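Local coordinates for carboxypeptidase 1 (Deinococcus radiodurans str. R1, PDB 5GIV), which is a zinc-dependent M32 metallocarboxypeptidase that probably removes amino acids one by one from the C-terminus of peptides with broad specificity, proline excepted, at residues R203-V217 with Y316-A329. Numbering follows the deposited sequence.
Sequences RGFAQERQLAFGERV and YFGDWRDTFPEQLA
Phe213 presents one ring face to the indole edge of Trp320, an edge-to-face pair with planes at 65° in which Trp320 CE3 sits 3.4 Å from Phe213 CE2. CG of Phe213 lies anti to the backbone N (chi1 174°), which carries the ring across to the other helix; a flat, apolar ring suits a place packed on both faces, for Val217 CG2 backs the opposite one and also rests over the ring of Tyr316, whose hydroxyl bonds to Asp220. With an alanine instead of Phe213, the Trp320 edge is likely to lose its aromatic face and a gap to open between the helices. Phe205 CD2 stands over the centre of the Phe324 ring, 3.4 Å from Phe324 CG, the planes oblique. Phe205, Phe213, Trp320 and Phe324 form an aromatic cluster spanning two nearly antiparallel helix segments, 207-217 and 316-323, and the residues at their ends, in the largely helical M32 fold; Pro257, on the helix carrying zinc-binding His266 and His270, touches Phe205 and Trp320. At the cluster's flank Arg216, bent at chi3, brings NE to the syn side of Asp319 OD2 (2.7 Å), while its NH2 bonds weakly to Asp319 OD1 in the same salt bridge. Gln327 lays CG over a Phe205 face and sends NE2 almost straight to Gly204 O (2.6 Å, 170°); at Gly204's positive phi a CB would jam against the preceding carbonyl O. Long, extended Arg203 reaches Gln327 O and Ala329 O with NH1.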
ATOM      1  N   ARG A 203     -25.210  -6.479  22.287  1.00 20.74           N
ATOM      2  CA  ARG A 203     -24.882  -7.740  22.941  1.00 20.76           C
ATOM      3  C   ARG A 203     -23.480  -8.239  22.613  1.00 20.80           C
ATOM      4  O   ARG A 203     -23.060  -9.255  23.180  1.00 20.84           O
ATOM      5  CB  ARG A 203     -25.918  -8.808  22.569  1.00 20.79           C
ATOM      6  CG  ARG A 203     -27.288  -8.547  23.142  1.00 20.73           C
ATOM      7  CD  ARG A 203     -28.363  -9.509  22.638  1.00 20.75           C
ATOM      8  NE  ARG A 203     -29.514  -9.488  23.538  1.00 20.68           N
ATOM      9  CZ  ARG A 203     -30.642 -10.174  23.352  1.00 20.67           C
ATOM     10  NH1 ARG A 203     -30.797 -10.939  22.280  1.00 20.72           N
ATOM     11  NH2 ARG A 203     -31.624 -10.097  24.247  1.00 20.59           N
ATOM     12  N   GLY A 204     -22.751  -7.552  21.735  1.00 18.92           N
ATOM     13  CA  GLY A 204     -21.405  -7.964  21.383  1.00 18.96           C
ATOM     14  C   GLY A 204     -21.336  -8.728  20.078  1.00 19.03           C
ATOM     15  O   GLY A 204     -21.786  -9.873  20.010  1.00 19.09           O
ATOM     16  N   PHE A 205     -20.785  -8.103  19.036  1.00 19.34           N
ATOM     17  CA  PHE A 205     -20.687  -8.693  17.706  1.00 19.40           C
ATOM     18  C   PHE A 205     -19.219  -8.740  17.302  1.00 19.42           C
ATOM     19  O   PHE A 205     -18.596  -7.690  17.097  1.00 19.38           O
ATOM     20  CB  PHE A 205     -21.516  -7.885  16.708  1.00 19.40           C
ATOM     21  CG  PHE A 205     -23.010  -7.992  16.923  1.00 19.40           C
ATOM     22  CD1 PHE A 205     -23.595  -7.529  18.096  1.00 19.34           C
ATOM     23  CD2 PHE A 205     -23.829  -8.516  15.938  1.00 19.46           C
ATOM     24  CE1 PHE A 205     -24.966  -7.621  18.294  1.00 19.35           C
ATOM     25  CE2 PHE A 205     -25.207  -8.605  16.129  1.00 19.48           C
ATOM     26  CZ  PHE A 205     -25.771  -8.154  17.306  1.00 19.41           C
ATOM     27  N   ALA A 206     -18.665  -9.947  17.185  1.00 22.15           N
ATOM     28  CA  ALA A 206     -17.239 -10.093  16.922  1.00 22.18           C
ATOM     29  C   ALA A 206     -16.840  -9.378  15.634  1.00 22.18           C
ATOM     30  O   ALA A 206     -17.493  -9.521  14.593  1.00 22.21           O
ATOM     31  CB  ALA A 206     -16.870 -11.569  16.840  1.00 22.28           C
ATOM     32  N   GLN A 207     -15.720  -8.651  15.701  1.00 25.30           N
ATOM     33  CA  GLN A 207     -15.283  -7.818  14.585  1.00 25.28           C
ATOM     34  C   GLN A 207     -15.109  -8.629  13.303  1.00 25.37           C
ATOM     35  O   GLN A 207     -15.505  -8.182  12.220  1.00 25.35           O
ATOM     36  CB  GLN A 207     -13.974  -7.121  14.947  1.00 25.25           C
ATOM     37  CG  GLN A 207     -13.146  -6.697  13.747  1.00 25.26           C
ATOM     38  CD  GLN A 207     -11.953  -5.833  14.127  1.00 25.23           C
ATOM     39  OE1 GLN A 207     -12.073  -4.876  14.897  1.00 25.16           O
ATOM     40  NE2 GLN A 207     -10.782  -6.179  13.590  1.00 25.28           N
ATOM     41  N   GLU A 208     -14.515  -9.820  13.401  1.00 44.33           N
ATOM     42  CA  GLU A 208     -14.238 -10.609  12.203  1.00 44.41           C
ATOM     43  C   GLU A 208     -15.526 -11.031  11.497  1.00 44.40           C
ATOM     44  O   GLU A 208     -15.601 -11.018  10.262  1.00 44.41           O
ATOM     45  CB  GLU A 208     -13.392 -11.831  12.565  1.00 44.52           C
ATOM     46  CG  GLU A 208     -12.901 -12.606  11.360  1.00 44.63           C
ATOM     47  CD  GLU A 208     -12.032 -13.802  11.724  1.00 44.77           C
ATOM     48  OE1 GLU A 208     -11.826 -14.055  12.935  1.00 44.84           O
ATOM     49  OE2 GLU A 208     -11.554 -14.492  10.789  1.00 44.82           O
ATOM     50  N   ARG A 209     -16.555 -11.405  12.256  1.00 32.32           N
ATOM     51  CA  ARG A 209     -17.817 -11.765  11.625  1.00 32.35           C
ATOM     52  C   ARG A 209     -18.483 -10.572  10.951  1.00 32.29           C
ATOM     53  O   ARG A 209     -19.058 -10.712   9.865  1.00 32.31           O
ATOM     54  CB  ARG A 209     -18.768 -12.379  12.638  1.00 32.37           C
ATOM     55  CG  ARG A 209     -18.468 -13.808  12.945  1.00 32.46           C
ATOM     56  CD  ARG A 209     -19.316 -14.312  14.077  1.00 32.48           C
ATOM     57  NE  ARG A 209     -19.142 -15.749  14.175  1.00 32.57           N
ATOM     58  CZ  ARG A 209     -18.285 -16.346  14.988  1.00 32.63           C
ATOM     59  NH1 ARG A 209     -17.514 -15.617  15.796  1.00 32.59           N
ATOM     60  NH2 ARG A 209     -18.195 -17.675  14.976  1.00 32.71           N
ATOM     61  N   GLN A 210     -18.397  -9.389  11.566  1.00 21.45           N
ATOM     62  CA  GLN A 210     -18.987  -8.205  10.954  1.00 21.40           C
ATOM     63  C   GLN A 210     -18.383  -7.949   9.582  1.00 21.39           C
ATOM     64  O   GLN A 210     -19.107  -7.740   8.604  1.00 21.40           O
ATOM     65  CB  GLN A 210     -18.800  -6.987  11.859  1.00 21.31           C
ATOM     66  CG  GLN A 210     -19.626  -6.980  13.129  1.00 21.27           C
ATOM     67  CD  GLN A 210     -19.604  -5.612  13.791  1.00 21.19           C
ATOM     68  OE1 GLN A 210     -19.786  -4.589  13.128  1.00 21.16           O
ATOM     69  NE2 GLN A 210     -19.388  -5.586  15.096  1.00 21.14           N
ATOM     70  N   LEU A 211     -17.054  -7.993   9.484  1.00 17.71           N
ATOM     71  CA  LEU A 211     -16.421  -7.757   8.193  1.00 17.71           C
ATOM     72  C   LEU A 211     -16.839  -8.821   7.184  1.00 17.74           C
ATOM     73  O   LEU A 211     -17.142  -8.505   6.028  1.00 17.72           O
ATOM     74  CB  LEU A 211     -14.900  -7.728   8.344  1.00 17.70           C
ATOM     75  CG  LEU A 211     -14.374  -6.530   9.123  1.00 17.64           C
ATOM     76  CD1 LEU A 211     -12.884  -6.676   9.453  1.00 17.65           C
ATOM     77  CD2 LEU A 211     -14.647  -5.277   8.313  1.00 17.60           C
ATOM     78  N   ALA A 212     -16.883 -10.084   7.608  1.00 19.96           N
ATOM     79  CA  ALA A 212     -17.252 -11.154   6.687  1.00 19.98           C
ATOM     80  C   ALA A 212     -18.663 -10.948   6.164  1.00 19.99           C
ATOM     81  O   ALA A 212     -18.918 -11.066   4.962  1.00 19.96           O
ATOM     82  CB  ALA A 212     -17.124 -12.520   7.368  1.00 20.05           C
ATOM     83  N   PHE A 213     -19.594 -10.620   7.054  1.00 22.70           N
ATOM     84  CA  PHE A 213     -20.957 -10.370   6.615  1.00 22.72           C
ATOM     85  C   PHE A 213     -21.019  -9.185   5.655  1.00 22.66           C
ATOM     86  O   PHE A 213     -21.675  -9.251   4.608  1.00 22.66           O
ATOM     87  CB  PHE A 213     -21.863 -10.148   7.826  1.00 22.74           C
ATOM     88  CG  PHE A 213     -23.258  -9.741   7.455  1.00 22.78           C
ATOM     89  CD1 PHE A 213     -24.221 -10.700   7.180  1.00 22.84           C
ATOM     90  CD2 PHE A 213     -23.608  -8.406   7.378  1.00 22.74           C
ATOM     91  CE1 PHE A 213     -25.506 -10.331   6.831  1.00 22.88           C
ATOM     92  CE2 PHE A 213     -24.893  -8.037   7.039  1.00 22.79           C
ATOM     93  CZ  PHE A 213     -25.846  -9.004   6.766  1.00 22.86           C
ATOM     94  N   GLY A 214     -20.335  -8.092   5.994  1.00 21.16           N
ATOM     95  CA  GLY A 214     -20.377  -6.913   5.140  1.00 21.12           C
ATOM     96  C   GLY A 214     -19.846  -7.173   3.742  1.00 21.05           C
ATOM     97  O   GLY A 214     -20.355  -6.623   2.760  1.00 21.02           O
ATOM     98  N   GLU A 215     -18.804  -8.002   3.631  1.00 27.46           N
ATOM     99  CA  GLU A 215     -18.237  -8.288   2.318  1.00 27.39           C
ATOM    100  C   GLU A 215     -19.134  -9.207   1.495  1.00 27.39           C
ATOM    101  O   GLU A 215     -19.112  -9.148   0.261  1.00 27.33           O
ATOM    102  CB  GLU A 215     -16.844  -8.888   2.470  1.00 27.38           C
ATOM    103  CG  GLU A 215     -15.821  -7.881   2.924  1.00 27.37           C
ATOM    104  CD  GLU A 215     -14.420  -8.396   2.793  1.00 27.37           C
ATOM    105  OE1 GLU A 215     -13.484  -7.572   2.883  1.00 27.33           O
ATOM    106  OE2 GLU A 215     -14.258  -9.615   2.551  1.00 27.40           O
ATOM    107  N   ARG A 216     -19.923 -10.056   2.147  1.00 21.81           N
ATOM    108  CA  ARG A 216     -20.888 -10.851   1.400  1.00 21.83           C
ATOM    109  C   ARG A 216     -21.995  -9.973   0.822  1.00 21.84           C
ATOM    110  O   ARG A 216     -22.442 -10.191  -0.309  1.00 21.81           O
ATOM    111  CB  ARG A 216     -21.470 -11.942   2.295  1.00 21.93           C
ATOM    112  CG  ARG A 216     -20.441 -12.974   2.760  1.00 21.93           C
ATOM    113  CD  ARG A 216     -21.116 -14.210   3.335  1.00 22.01           C
ATOM    114  NE  ARG A 216     -21.861 -13.937   4.562  1.00 22.08           N
ATOM    115  CZ  ARG A 216     -21.346 -14.052   5.784  1.00 22.12           C
ATOM    116  NH1 ARG A 216     -20.082 -14.419   5.942  1.00 22.12           N
ATOM    117  NH2 ARG A 216     -22.089 -13.796   6.849  1.00 22.17           N
ATOM    118  N   VAL A 217     -22.435  -8.962   1.571  1.00 19.47           N
ATOM    119  CA  VAL A 217     -23.501  -8.088   1.090  1.00 19.50           C
ATOM    120  C   VAL A 217     -23.026  -7.262  -0.101  1.00 19.40           C
ATOM    121  O   VAL A 217     -23.674  -7.237  -1.151  1.00 19.38           O
ATOM    122  CB  VAL A 217     -24.019  -7.195   2.230  1.00 19.59           C
ATOM    123  CG1 VAL A 217     -24.993  -6.153   1.680  1.00 19.62           C
ATOM    124  CG2 VAL A 217     -24.678  -8.049   3.321  1.00 19.68           C
ATOM    125  N   TYR A 316     -31.333 -10.895   4.157  1.00 20.67           N
ATOM    126  CA  TYR A 316     -30.086 -11.120   4.871  1.00 20.57           C
ATOM    127  C   TYR A 316     -30.250 -11.429   6.351  1.00 20.53           C
ATOM    128  O   TYR A 316     -29.268 -11.816   6.987  1.00 20.47           O
ATOM    129  CB  TYR A 316     -29.142  -9.917   4.709  1.00 20.51           C
ATOM    130  CG  TYR A 316     -28.550  -9.841   3.334  1.00 20.45           C
ATOM    131  CD1 TYR A 316     -27.551 -10.725   2.954  1.00 20.37           C
ATOM    132  CD2 TYR A 316     -28.981  -8.898   2.413  1.00 20.45           C
ATOM    133  CE1 TYR A 316     -27.005 -10.679   1.695  1.00 20.29           C
ATOM    134  CE2 TYR A 316     -28.435  -8.841   1.144  1.00 20.37           C
ATOM    135  CZ  TYR A 316     -27.451  -9.737   0.792  1.00 20.28           C
ATOM    136  OH  TYR A 316     -26.892  -9.713  -0.464  1.00 20.21           O
ATOM    137  N   PHE A 317     -31.445 -11.306   6.919  1.00 21.19           N
ATOM    138  CA  PHE A 317     -31.562 -11.604   8.339  1.00 21.12           C
ATOM    139  C   PHE A 317     -31.128 -13.032   8.634  1.00 21.09           C
ATOM    140  O   PHE A 317     -30.525 -13.294   9.684  1.00 21.00           O
ATOM    141  CB  PHE A 317     -32.986 -11.371   8.833  1.00 21.13           C
ATOM    142  CG  PHE A 317     -33.129 -11.520  10.313  1.00 21.03           C
ATOM    143  CD1 PHE A 317     -32.645 -10.544  11.161  1.00 20.97           C
ATOM    144  CD2 PHE A 317     -33.736 -12.637  10.861  1.00 21.00           C
ATOM    145  CE1 PHE A 317     -32.770 -10.661  12.527  1.00 20.88           C
ATOM    146  CE2 PHE A 317     -33.866 -12.768  12.239  1.00 20.89           C
ATOM    147  CZ  PHE A 317     -33.377 -11.776  13.072  1.00 20.84           C
ATOM    148  N   GLY A 318     -31.402 -13.960   7.711  1.00 19.84           N
ATOM    149  CA  GLY A 318     -30.981 -15.336   7.913  1.00 19.81           C
ATOM    150  C   GLY A 318     -29.480 -15.461   8.084  1.00 19.79           C
ATOM    151  O   GLY A 318     -29.002 -16.042   9.061  1.00 19.74           O
ATOM    152  N   ASP A 319     -28.713 -14.920   7.131  1.00 23.13           N
ATOM    153  CA  ASP A 319     -27.259 -14.916   7.278  1.00 23.10           C
ATOM    154  C   ASP A 319     -26.846 -14.150   8.529  1.00 23.06           C
ATOM    155  O   ASP A 319     -25.966 -14.585   9.281  1.00 23.02           O
ATOM    156  CB  ASP A 319     -26.607 -14.318   6.026  1.00 23.07           C
ATOM    157  CG  ASP A 319     -25.095 -14.187   6.151  1.00 23.03           C
ATOM    158  OD1 ASP A 319     -24.526 -14.690   7.130  1.00 23.04           O
ATOM    159  OD2 ASP A 319     -24.451 -13.614   5.253  1.00 22.99           O
ATOM    160  N   TRP A 320     -27.511 -13.027   8.784  1.00 22.04           N
ATOM    161  CA  TRP A 320     -27.239 -12.228   9.972  1.00 21.96           C
ATOM    162  C   TRP A 320     -27.476 -13.036  11.244  1.00 21.91           C
ATOM    163  O   TRP A 320     -26.602 -13.113  12.117  1.00 21.86           O
ATOM    164  CB  TRP A 320     -28.129 -10.986   9.931  1.00 21.94           C
ATOM    165  CG  TRP A 320     -27.905  -9.952  10.986  1.00 21.84           C
ATOM    166  CD1 TRP A 320     -28.729  -9.660  12.033  1.00 21.79           C
ATOM    167  CD2 TRP A 320     -26.809  -9.036  11.068  1.00 21.78           C
ATOM    168  NE1 TRP A 320     -28.211  -8.628  12.766  1.00 21.72           N
ATOM    169  CE2 TRP A 320     -27.032  -8.223  12.196  1.00 21.71           C
ATOM    170  CE3 TRP A 320     -25.659  -8.826  10.302  1.00 21.78           C
ATOM    171  CZ2 TRP A 320     -26.146  -7.220  12.578  1.00 21.64           C
ATOM    172  CZ3 TRP A 320     -24.784  -7.829  10.678  1.00 21.70           C
ATOM    173  CH2 TRP A 320     -25.032  -7.039  11.803  1.00 21.63           C
ATOM    174  N   ARG A 321     -28.661 -13.650  11.357  1.00 41.84           N
ATOM    175  CA  ARG A 321     -29.003 -14.428  12.545  1.00 41.79           C
ATOM    176  C   ARG A 321     -28.061 -15.611  12.720  1.00 41.80           C
ATOM    177  O   ARG A 321     -27.616 -15.900  13.836  1.00 41.75           O
ATOM    178  CB  ARG A 321     -30.447 -14.915  12.447  1.00 41.81           C
ATOM    179  CG  ARG A 321     -31.065 -15.301  13.774  1.00 41.74           C
ATOM    180  CD  ARG A 321     -32.015 -16.489  13.648  1.00 41.75           C
ATOM    181  NE  ARG A 321     -33.042 -16.301  12.622  1.00 41.82           N
ATOM    182  CZ  ARG A 321     -33.026 -16.892  11.427  1.00 41.93           C
ATOM    183  NH1 ARG A 321     -34.007 -16.665  10.553  1.00 41.99           N
ATOM    184  NH2 ARG A 321     -32.028 -17.716  11.102  1.00 41.96           N
ATOM    185  N   ASP A 322     -27.759 -16.315  11.626  1.00 28.46           N
ATOM    186  CA  ASP A 322     -26.860 -17.462  11.701  1.00 28.46           C
ATOM    187  C   ASP A 322     -25.468 -17.039  12.145  1.00 28.45           C
ATOM    188  O   ASP A 322     -24.780 -17.783  12.854  1.00 28.46           O
ATOM    189  CB  ASP A 322     -26.792 -18.166  10.340  1.00 28.53           C
ATOM    190  CG  ASP A 322     -28.101 -18.848   9.965  1.00 28.54           C
ATOM    191  OD1 ASP A 322     -28.944 -19.089  10.852  1.00 28.48           O
ATOM    192  OD2 ASP A 322     -28.298 -19.127   8.768  1.00 28.58           O
ATOM    193  N   THR A 323     -25.021 -15.858  11.706  1.00 18.22           N
ATOM    194  CA  THR A 323     -23.696 -15.383  12.070  1.00 18.20           C
ATOM    195  C   THR A 323     -23.652 -14.932  13.525  1.00 18.13           C
ATOM    196  O   THR A 323     -22.616 -15.075  14.193  1.00 18.13           O
ATOM    197  CB  THR A 323     -23.285 -14.250  11.127  1.00 18.19           C
ATOM    198  OG1 THR A 323     -23.494 -14.659   9.764  1.00 18.24           O
ATOM    199  CG2 THR A 323     -21.804 -13.889  11.312  1.00 18.17           C
ATOM    200  N   PHE A 324     -24.752 -14.381  14.032  1.00 18.40           N
ATOM    201  CA  PHE A 324     -24.837 -13.886  15.406  1.00 18.32           C
ATOM    202  C   PHE A 324     -26.073 -14.475  16.078  1.00 18.30           C
ATOM    203  O   PHE A 324     -27.015 -13.747  16.414  1.00 18.26           O
ATOM    204  CB  PHE A 324     -24.882 -12.358  15.424  1.00 18.26           C
ATOM    205  CG  PHE A 324     -23.759 -11.697  14.667  1.00 18.27           C
ATOM    206  CD1 PHE A 324     -22.490 -11.614  15.211  1.00 18.25           C
ATOM    207  CD2 PHE A 324     -23.980 -11.159  13.405  1.00 18.30           C
ATOM    208  CE1 PHE A 324     -21.462 -10.996  14.511  1.00 18.25           C
ATOM    209  CE2 PHE A 324     -22.963 -10.545  12.702  1.00 18.29           C
ATOM    210  CZ  PHE A 324     -21.699 -10.458  13.255  1.00 18.27           C
ATOM    211  N   PRO A 325     -26.090 -15.800  16.316  1.00 22.72           N
ATOM    212  CA  PRO A 325     -27.316 -16.456  16.807  1.00 22.67           C
ATOM    213  C   PRO A 325     -27.741 -16.046  18.206  1.00 22.58           C
ATOM    214  O   PRO A 325     -28.921 -15.747  18.430  1.00 22.52           O
ATOM    215  CB  PRO A 325     -26.966 -17.948  16.745  1.00 22.69           C
ATOM    216  CG  PRO A 325     -25.478 -17.995  16.827  1.00 22.77           C
ATOM    217  CD  PRO A 325     -24.995 -16.760  16.090  1.00 22.79           C
ATOM    218  N   GLU A 326     -26.825 -16.070  19.173  1.00 44.60           N
ATOM    219  CA  GLU A 326     -27.226 -15.673  20.516  1.00 44.54           C
ATOM    220  C   GLU A 326     -27.616 -14.200  20.555  1.00 44.50           C
ATOM    221  O   GLU A 326     -28.546 -13.820  21.277  1.00 44.43           O
ATOM    222  CB  GLU A 326     -26.123 -15.981  21.529  1.00 44.58           C
ATOM    223  CG  GLU A 326     -26.506 -15.596  22.954  1.00 44.51           C
ATOM    224  CD  GLU A 326     -25.426 -15.920  23.976  1.00 44.56           C
ATOM    225  OE1 GLU A 326     -25.022 -15.007  24.729  1.00 44.55           O
ATOM    226  OE2 GLU A 326     -24.974 -17.087  24.029  1.00 44.63           O
ATOM    227  N   GLN A 327     -26.924 -13.353  19.781  1.00 24.75           N
ATOM    228  CA  GLN A 327     -27.226 -11.926  19.809  1.00 24.71           C
ATOM    229  C   GLN A 327     -28.624 -11.643  19.273  1.00 24.70           C
ATOM    230  O   GLN A 327     -29.312 -10.742  19.767  1.00 24.65           O
ATOM    231  CB  GLN A 327     -26.179 -11.126  19.023  1.00 24.74           C
ATOM    232  CG  GLN A 327     -24.746 -11.198  19.583  1.00 24.73           C
ATOM    233  CD  GLN A 327     -23.894 -12.313  18.982  1.00 24.79           C
ATOM    234  OE1 GLN A 327     -24.397 -13.361  18.585  1.00 24.84           O
ATOM    235  NE2 GLN A 327     -22.595 -12.082  18.918  1.00 24.80           N
ATOM    236  N   LEU A 328     -29.076 -12.403  18.279  1.00 24.94           N
ATOM    237  CA  LEU A 328     -30.398 -12.172  17.711  1.00 24.94           C
ATOM    238  C   LEU A 328     -31.471 -13.066  18.316  1.00 24.88           C
ATOM    239  O   LEU A 328     -32.609 -13.050  17.839  1.00 24.90           O
ATOM    240  CB  LEU A 328     -30.371 -12.355  16.195  1.00 25.05           C
ATOM    241  CG  LEU A 328     -29.868 -11.147  15.414  1.00 25.09           C
ATOM    242  CD1 LEU A 328     -30.756  -9.953  15.709  1.00 25.07           C
ATOM    243  CD2 LEU A 328     -28.425 -10.840  15.772  1.00 25.06           C
ATOM    244  N   ALA A 329     -31.148 -13.822  19.364  1.00 26.91           N
ATOM    245  CA  ALA A 329     -32.154 -14.638  20.032  1.00 26.81           C
ATOM    246  C   ALA A 329     -33.266 -13.762  20.589  1.00 26.74           C
ATOM    247  O   ALA A 329     -33.010 -12.777  21.287  1.00 26.73           O
ATOM    248  CB  ALA A 329     -31.513 -15.455  21.155  1.00 26.74           C
TER
HETATM  249  O   HOH W   1     -34.341 -10.760  22.824  1.00 23.38           O
HETATM  250  O   HOH W   2     -19.936 -12.616  17.576  1.00 18.12           O